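Local coordinates for YopX protein domain-containing protein (Enterococcus faecalis, PDB 2OX7), which is of unknown function but belongs to the YopX protein family, at residues Glu83-Val88 with Tyr131-Asn136. Numbering follows the deposited sequence.
Sequences EGDILV and YLVIGN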
loop_
_atom_site.group_PDB
_atom_site.type_symbol
_atom_site.label_atom_id
_atom_site.label_comp_id
_atom_site.label_asym_id
_atom_site.label_seq_id
_atom_site.Cartn_x
_atom_site.Cartn_y
_atom_site.Cartn_z
ATOM N N GLU A 83 -17.763 2.143 -0.857
ATOM C CA GLU A 83 -17.432 1.752 -2.227
ATOM C C GLU A 83 -18.430 2.442 -3.172
ATOM O O GLU A 83 -19.643 2.551 -2.859
ATOM C CB GLU A 83 -17.626 0.250 -2.446
ATOM C CG GLU A 83 -16.895 -0.714 -1.563
ATOM C CD GLU A 83 -17.303 -2.161 -1.930
ATOM O OE1 GLU A 83 -18.275 -2.739 -1.337
ATOM O OE2 GLU A 83 -16.669 -2.687 -2.867
ATOM N N GLY A 84 -17.944 2.822 -4.352
ATOM C CA GLY A 84 -18.797 3.492 -5.364
ATOM C C GLY A 84 -18.893 5.002 -5.200
ATOM O O GLY A 84 -19.306 5.709 -6.139
ATOM N N ASP A 85 -18.508 5.527 -4.027
ATOM C CA ASP A 85 -18.467 6.973 -3.867
ATOM C C ASP A 85 -17.458 7.628 -4.774
ATOM O O ASP A 85 -16.447 7.029 -5.157
ATOM C CB ASP A 85 -18.169 7.382 -2.408
ATOM C CG ASP A 85 -19.420 7.315 -1.501
ATOM O OD1 ASP A 85 -20.583 7.326 -2.006
ATOM O OD2 ASP A 85 -19.260 7.308 -0.264
ATOM N N ILE A 86 -17.698 8.906 -5.058
ATOM C CA ILE A 86 -16.760 9.742 -5.835
ATOM C C ILE A 86 -16.290 10.905 -4.978
ATOM O O ILE A 86 -17.130 11.649 -4.388
ATOM C CB ILE A 86 -17.461 10.262 -7.159
ATOM C CG1 ILE A 86 -17.839 9.069 -8.055
ATOM C CG2 ILE A 86 -16.569 11.355 -7.830
ATOM C CD1 ILE A 86 -18.929 9.404 -9.154
ATOM N N LEU A 87 -14.962 11.030 -4.819
ATOM C CA LEU A 87 -14.398 12.071 -3.933
ATOM C C LEU A 87 -13.698 13.134 -4.750
ATOM O O LEU A 87 -13.123 12.829 -5.811
ATOM C CB LEU A 87 -13.384 11.466 -2.969
ATOM C CG LEU A 87 -13.959 10.785 -1.718
ATOM C CD1 LEU A 87 -14.904 9.631 -1.997
ATOM C CD2 LEU A 87 -12.730 10.291 -0.977
ATOM N N VAL A 88 -13.728 14.362 -4.257
ATOM C CA VAL A 88 -12.946 15.438 -4.853
ATOM C C VAL A 88 -12.096 16.110 -3.806
ATOM O O VAL A 88 -12.506 16.195 -2.646
ATOM C CB VAL A 88 -13.830 16.515 -5.520
ATOM C CG1 VAL A 88 -14.444 15.932 -6.763
ATOM C CG2 VAL A 88 -14.844 17.084 -4.531
ATOM N N TYR A 131 -10.691 15.841 1.342
ATOM C CA TYR A 131 -11.552 15.296 0.252
ATOM C C TYR A 131 -12.993 15.265 0.731
ATOM O O TYR A 131 -13.279 15.018 1.933
ATOM C CB TYR A 131 -11.156 13.845 -0.185
ATOM C CG TYR A 131 -9.898 13.841 -0.974
ATOM C CD1 TYR A 131 -9.947 13.810 -2.370
ATOM C CD2 TYR A 131 -8.654 13.988 -0.348
ATOM C CE1 TYR A 131 -8.786 13.858 -3.122
ATOM C CE2 TYR A 131 -7.466 14.032 -1.109
ATOM C CZ TYR A 131 -7.550 13.981 -2.490
ATOM O OH TYR A 131 -6.419 14.075 -3.289
ATOM N N LEU A 132 -13.895 15.403 -0.225
ATOM C CA LEU A 132 -15.324 15.366 0.059
ATOM C C LEU A 132 -16.028 14.398 -0.881
ATOM O O LEU A 132 -15.690 14.347 -2.042
ATOM C CB LEU A 132 -15.892 16.762 -0.138
ATOM C CG LEU A 132 -15.613 17.814 0.954
ATOM C CD1 LEU A 132 -16.186 19.176 0.522
ATOM C CD2 LEU A 132 -16.273 17.365 2.266
ATOM N N VAL A 133 -17.006 13.662 -0.365
ATOM C CA VAL A 133 -17.851 12.799 -1.205
ATOM C C VAL A 133 -18.836 13.727 -1.953
ATOM O O VAL A 133 -19.620 14.438 -1.317
ATOM C CB VAL A 133 -18.698 11.876 -0.377
ATOM C CG1 VAL A 133 -19.633 11.030 -1.299
ATOM C CG2 VAL A 133 -17.802 10.894 0.414
ATOM N N ILE A 134 -18.842 13.657 -3.272
ATOM C CA ILE A 134 -19.763 14.523 -4.031
ATOM C C ILE A 134 -20.771 13.751 -4.899
ATOM O O ILE A 134 -21.485 14.341 -5.712
ATOM C CB ILE A 134 -19.007 15.541 -4.827
ATOM C CG1 ILE A 134 -18.047 14.862 -5.837
ATOM C CG2 ILE A 134 -18.431 16.593 -3.869
ATOM C CD1 ILE A 134 -17.671 15.798 -6.943
ATOM N N GLY A 135 -20.853 12.456 -4.665
ATOM C CA GLY A 135 -21.797 11.589 -5.380
ATOM C C GLY A 135 -21.274 10.175 -5.464
ATOM O O GLY A 135 -20.305 9.784 -4.767
ATOM N N ASN A 136 -21.941 9.370 -6.283
ATOM C CA ASN A 136 -21.490 8.017 -6.482
ATOM C C ASN A 136 -21.797 7.611 -7.909
ATOM O O ASN A 136 -22.546 8.302 -8.627
ATOM C CB ASN A 136 -22.086 7.077 -5.450
ATOM C CG ASN A 136 -23.620 6.944 -5.569
ATOM O OD1 ASN A 136 -24.115 6.276 -6.454
ATOM N ND2 ASN A 136 -24.353 7.567 -4.641
HETATM O O HOH W 1 -22.760 9.062 -2.674
#
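A beta bulge interrupts the antiparallel ladder that joins Asp85-Val88 to Tyr131-Asn136, placing Ile134 and Gly135 together opposite Ile86. Ile86 serves both: its O takes the N-H of Ile134 at 2.9 Å, nearly in line with the carbonyl, while its N donates to Gly135 O from above that carbonyl's plane (2.8 Å). Beyond the bulge the ladder is regular, Val88 and Leu132 forming a hydrogen-bonded pair with N to O distances of 3.0 Å (Val88 N to Leu132 O) and 2.9 Å (Leu132 N to Val88 O).

Ile134 CB points neither toward nor away from the other strand; chi1 (60°) sets CG1 between backbone N and carbonyl carbon, and extended chi2 (159°) carries CD1 to a doubtfully short 3.2 Å from Val88 CG1. Ile134 CG2 to Val88 CG2, at 3.7 Å, better measures this roughly right-angled crossing. On the other face, Leu87 spreads its branches: CD1 meets Val133 CG2 and CD2 meets Tyr131 CB, each at 4.0 Å. Val133 CG1 packs against the carboxylate carbon of Asp85. At the far end a water donates to Asp85 OD1 and accepts from Asn136 ND2, bridging two side chains that diverge. Both have further partners: Arg8 and the N of Phe82 for Asp85, Glu139 and the N of His138 for Asn136.

Strand 131-136 is an outermost strand of a four-stranded sheet within the chain, and strand 85-89 separates it from strand 101-107. Met101 adjoins Ile86, Val88 and Ile134 on one face; Ile81 covers Leu87 and Val133 on the other, near where the Tyr131 ring meets Trp113 of strand 110-113.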